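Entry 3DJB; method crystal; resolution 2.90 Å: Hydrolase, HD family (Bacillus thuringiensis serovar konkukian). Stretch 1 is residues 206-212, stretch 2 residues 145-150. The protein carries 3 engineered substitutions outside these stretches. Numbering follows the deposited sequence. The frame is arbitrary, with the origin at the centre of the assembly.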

ATOM      1  N   GLN A 206      -2.638 -10.990   6.176  1.00 62.02           N
ATOM      2  CA  GLN A 206      -1.547 -11.540   5.399  1.00 58.05           C
ATOM      3  C   GLN A 206      -0.341 -10.678   5.653  1.00 57.05           C
ATOM      4  O   GLN A 206       0.782 -11.144   5.590  1.00 56.80           O
ATOM      5  CB  GLN A 206      -1.862 -11.507   3.915  1.00 57.90           C
ATOM      6  CG  GLN A 206      -0.653 -11.765   3.037  1.00 56.31           C
ATOM      7  CD  GLN A 206      -0.280 -13.227   2.989  1.00 55.57           C
ATOM      8  OE1 GLN A 206       0.862 -13.582   2.678  1.00 52.00           O
ATOM      9  NE2 GLN A 206      -1.250 -14.090   3.283  1.00 55.98           N
ATOM     10  N   PHE A 207      -0.573  -9.406   5.933  1.00 56.92           N
ATOM     11  CA  PHE A 207       0.534  -8.505   6.185  1.00 57.13           C
ATOM     12  C   PHE A 207       1.253  -8.887   7.449  1.00 59.67           C
ATOM     13  O   PHE A 207       2.473  -8.903   7.481  1.00 60.53           O
ATOM     14  CB  PHE A 207       0.032  -7.066   6.299  1.00 53.08           C
ATOM     15  CG  PHE A 207       1.093  -6.063   6.693  1.00 48.74           C
ATOM     16  CD1 PHE A 207       1.521  -5.948   8.009  1.00 47.05           C
ATOM     17  CD2 PHE A 207       1.612  -5.184   5.748  1.00 46.14           C
ATOM     18  CE1 PHE A 207       2.446  -4.965   8.372  1.00 45.78           C
ATOM     19  CE2 PHE A 207       2.535  -4.203   6.108  1.00 43.07           C
ATOM     20  CZ  PHE A 207       2.947  -4.094   7.417  1.00 44.02           C
HETATM   21  N   MSE A 208       0.494  -9.204   8.490  1.00 63.77           N
HETATM   22  CA  MSE A 208       1.078  -9.550   9.784  1.00 67.60           C
HETATM   23  C   MSE A 208       1.906 -10.824   9.796  1.00 67.17           C
HETATM   24  O   MSE A 208       3.023 -10.842  10.316  1.00 66.24           O
HETATM   25  CB  MSE A 208      -0.026  -9.652  10.831  1.00 72.75           C
HETATM   26  CG  MSE A 208       0.294  -8.881  12.099  1.00 77.43           C
HETATM   27 SE   MSE A 208       0.948  -7.092  11.701  1.00 85.66          SE
HETATM   28  CE  MSE A 208      -0.650  -6.388  10.861  1.00 81.71           C
ATOM     29  N   LYS A 209       1.339 -11.890   9.241  1.00 66.99           N
ATOM     30  CA  LYS A 209       2.033 -13.157   9.177  1.00 67.08           C
ATOM     31  C   LYS A 209       3.390 -12.924   8.515  1.00 67.63           C
ATOM     32  O   LYS A 209       4.400 -13.488   8.931  1.00 68.29           O
ATOM     33  CB  LYS A 209       1.215 -14.179   8.382  1.00 67.18           C
ATOM     34  CG  LYS A 209       0.896 -13.751   6.963  1.00 69.08           C
ATOM     35  CD  LYS A 209       0.510 -14.939   6.078  1.00 70.30           C
ATOM     36  CE  LYS A 209      -0.817 -15.582   6.479  1.00 71.66           C
ATOM     37  NZ  LYS A 209      -1.192 -16.651   5.504  1.00 69.38           N
ATOM     38  N   GLU A 210       3.422 -12.078   7.492  1.00 67.64           N
ATOM     39  CA  GLU A 210       4.677 -11.792   6.811  1.00 67.63           C
ATOM     40  C   GLU A 210       5.603 -11.043   7.753  1.00 67.64           C
ATOM     41  O   GLU A 210       6.800 -11.309   7.796  1.00 68.55           O
ATOM     42  CB  GLU A 210       4.429 -10.968   5.541  1.00 67.21           C
ATOM     43  CG  GLU A 210       3.983 -11.816   4.350  1.00 67.45           C
ATOM     44  CD  GLU A 210       3.308 -11.004   3.253  1.00 67.68           C
ATOM     45  OE1 GLU A 210       3.878  -9.972   2.825  1.00 66.52           O
ATOM     46  OE2 GLU A 210       2.208 -11.410   2.812  1.00 66.77           O
ATOM     47  N   TRP A 211       5.041 -10.122   8.525  1.00 67.75           N
ATOM     48  CA  TRP A 211       5.834  -9.331   9.461  1.00 68.73           C
ATOM     49  C   TRP A 211       6.621 -10.215  10.424  1.00 71.34           C
ATOM     50  O   TRP A 211       7.687  -9.828  10.913  1.00 72.36           O
ATOM     51  CB  TRP A 211       4.922  -8.391  10.249  1.00 65.05           C
ATOM     52  CG  TRP A 211       5.660  -7.501  11.184  1.00 60.34           C
ATOM     53  CD1 TRP A 211       5.889  -7.715  12.503  1.00 58.89           C
ATOM     54  CD2 TRP A 211       6.283  -6.254  10.861  1.00 58.39           C
ATOM     55  NE1 TRP A 211       6.618  -6.676  13.028  1.00 58.58           N
ATOM     56  CE2 TRP A 211       6.873  -5.765  12.039  1.00 58.00           C
ATOM     57  CE3 TRP A 211       6.400  -5.504   9.685  1.00 57.38           C
ATOM     58  CZ2 TRP A 211       7.567  -4.561  12.084  1.00 58.40           C
ATOM     59  CZ3 TRP A 211       7.092  -4.304   9.727  1.00 56.85           C
ATOM     60  CH2 TRP A 211       7.667  -3.844  10.921  1.00 58.01           C
ATOM     61  N   ASN A 212       6.082 -11.404  10.680  1.00 72.93           N
ATOM     62  CA  ASN A 212       6.700 -12.373  11.573  1.00 73.92           C
ATOM     63  C   ASN A 212       7.167 -13.577  10.774  1.00 73.58           C
ATOM     64  O   ASN A 212       7.290 -14.680  11.304  1.00 73.75           O
ATOM     65  CB  ASN A 212       5.686 -12.829  12.613  1.00 74.55           C
ATOM     66  CG  ASN A 212       4.860 -11.686  13.139  1.00 74.30           C
ATOM     67  OD1 ASN A 212       5.405 -10.705  13.649  1.00 73.51           O
ATOM     68  ND2 ASN A 212       3.536 -11.796  13.012  1.00 72.49           N
TER
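Stretch 2 145-150: LMYDPT

Stretch 2 packs as an irregular segment, with no regular helix or strand, against the last turns of a helix that begins earlier in the chain and runs through Trp-211. Within that helix Trp-211 N donates to Phe-207 O at 3.0 Å, and this i to i+4 spacing places the two aromatic side chains on the same side, both with CA-to-CB bonds directed toward stretch 2. The backbones themselves stay well apart: the nearest CA atoms, those of Trp-211 and Tyr-147, are 8.9 Å from each other. No hydrogen bond crosses the gap, so the 303 Å² buried there, summed over both sides, is a matter of side-chain packing.

Tyr-147 covers the most, with 97 Å² of its surface beneath stretch 1. Its phi/psi of -146/155 is extended, and chi1 is t (177°). The ring presents its edge to the face of Trp-211: the centroid of the indole five-membered ring lies 4.7 Å from that of the tyrosine ring, the planes meet at 70°, and Tyr-147 CD1 comes to 3.4 Å from Trp-211 CE2. Tyr-147 CB adds a CH-pi contact, 4.2 Å from the centroid of the indole six-membered ring and 18° off its normal. Tyr-147 CB is also 3.9 Å from Phe-207 CE1, at the edge of the phenylalanine ring. Selenomethionine Met-208 approaches the Tyr-147 ring obliquely, its SE 3.7 Å from Tyr-147 CE1.

Trp-211 (73 Å² covered) also meets the following part of stretch 2, where Pro-149 CD lies 4.0 Å from Trp-211 CZ2. Phe-207 (50 Å²) reaches the preceding residue, selenomethionine Met-146, whose CE is 3.7 Å from Phe-207 CE2, near the ring plane. Order is therefore matched along both stretches: Phe-207 touches Met-146 and Tyr-147, whereas Trp-211 touches Tyr-147 and Pro-149. The CA-to-CB bond of Asp-148 points away, and Asp-148 OD1 accepts from Thr-150 N at 2.8 Å.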

ATOM      1  N   LEU A 145       6.601   5.170   9.221  1.00 61.31           N
ATOM      2  CA  LEU A 145       6.814   3.756   8.959  1.00 64.02           C
ATOM      3  C   LEU A 145       5.484   3.163   8.502  1.00 65.18           C
ATOM      4  O   LEU A 145       4.481   3.873   8.377  1.00 63.31           O
ATOM      5  CB  LEU A 145       7.277   3.052  10.228  1.00 64.87           C
ATOM      6  CG  LEU A 145       7.912   3.981  11.265  1.00 65.62           C
ATOM      7  CD1 LEU A 145       8.096   3.197  12.546  1.00 66.51           C
ATOM      8  CD2 LEU A 145       9.223   4.556  10.758  1.00 63.82           C
HETATM    9  N   MSE A 146       5.481   1.862   8.248  1.00 67.39           N
HETATM   10  CA  MSE A 146       4.268   1.191   7.809  1.00 71.10           C
HETATM   11  C   MSE A 146       3.609   0.526   9.006  1.00 73.92           C
HETATM   12  O   MSE A 146       2.390   0.578   9.174  1.00 73.43           O
HETATM   13  CB  MSE A 146       4.602   0.137   6.771  1.00 70.84           C
HETATM   14  CG  MSE A 146       5.842   0.441   6.006  1.00 72.60           C
HETATM   15 SE   MSE A 146       5.998  -0.723   4.488  1.00 78.81          SE
HETATM   16  CE  MSE A 146       5.689  -2.446   5.303  1.00 76.86           C
ATOM     17  N   TYR A 147       4.444  -0.111   9.827  1.00 76.90           N
ATOM     18  CA  TYR A 147       4.012  -0.789  11.042  1.00 78.24           C
ATOM     19  C   TYR A 147       5.092  -0.664  12.099  1.00 79.71           C
ATOM     20  O   TYR A 147       6.273  -0.510  11.781  1.00 79.31           O
ATOM     21  CB  TYR A 147       3.780  -2.269  10.796  1.00 78.83           C
ATOM     22  CG  TYR A 147       3.392  -3.017  12.055  1.00 80.14           C
ATOM     23  CD1 TYR A 147       3.868  -4.298  12.296  1.00 80.08           C
ATOM     24  CD2 TYR A 147       2.497  -2.464  12.978  1.00 80.75           C
ATOM     25  CE1 TYR A 147       3.464  -5.017  13.412  1.00 80.19           C
ATOM     26  CE2 TYR A 147       2.087  -3.178  14.102  1.00 79.87           C
ATOM     27  CZ  TYR A 147       2.574  -4.454  14.306  1.00 80.01           C
ATOM     28  OH  TYR A 147       2.158  -5.189  15.387  1.00 80.94           O
ATOM     29  N   ASP A 148       4.674  -0.749  13.358  1.00 81.42           N
ATOM     30  CA  ASP A 148       5.586  -0.659  14.487  1.00 83.23           C
ATOM     31  C   ASP A 148       4.917  -1.272  15.719  1.00 84.70           C
ATOM     32  O   ASP A 148       3.922  -0.746  16.202  1.00 86.95           O
ATOM     33  CB  ASP A 148       5.924   0.800  14.774  1.00 81.88           C
ATOM     34  CG  ASP A 148       7.133   0.950  15.668  1.00 81.53           C
ATOM     35  OD1 ASP A 148       7.232   0.220  16.675  1.00 82.07           O
ATOM     36  OD2 ASP A 148       7.984   1.811  15.372  1.00 80.79           O
ATOM     37  N   PRO A 149       5.457  -2.387  16.241  1.00 85.17           N
ATOM     38  CA  PRO A 149       4.906  -3.068  17.420  1.00 84.60           C
ATOM     39  C   PRO A 149       5.035  -2.267  18.723  1.00 84.90           C
ATOM     40  O   PRO A 149       4.512  -2.666  19.757  1.00 85.02           O
ATOM     41  CB  PRO A 149       5.699  -4.365  17.454  1.00 85.35           C
ATOM     42  CG  PRO A 149       7.036  -3.937  16.933  1.00 86.59           C
ATOM     43  CD  PRO A 149       6.651  -3.091  15.743  1.00 85.94           C
ATOM     44  N   THR A 150       5.740  -1.143  18.664  1.00 85.31           N
ATOM     45  CA  THR A 150       5.931  -0.272  19.825  1.00 85.85           C
ATOM     46  C   THR A 150       4.782   0.750  19.901  1.00 86.98           C
ATOM     47  O   THR A 150       4.577   1.412  20.928  1.00 86.20           O
ATOM     48  CB  THR A 150       7.277   0.489  19.724  1.00 86.05           C
ATOM     49  OG1 THR A 150       8.348  -0.460  19.688  1.00 85.27           O
ATOM     50  CG2 THR A 150       7.466   1.433  20.909  1.00 85.25           C
TER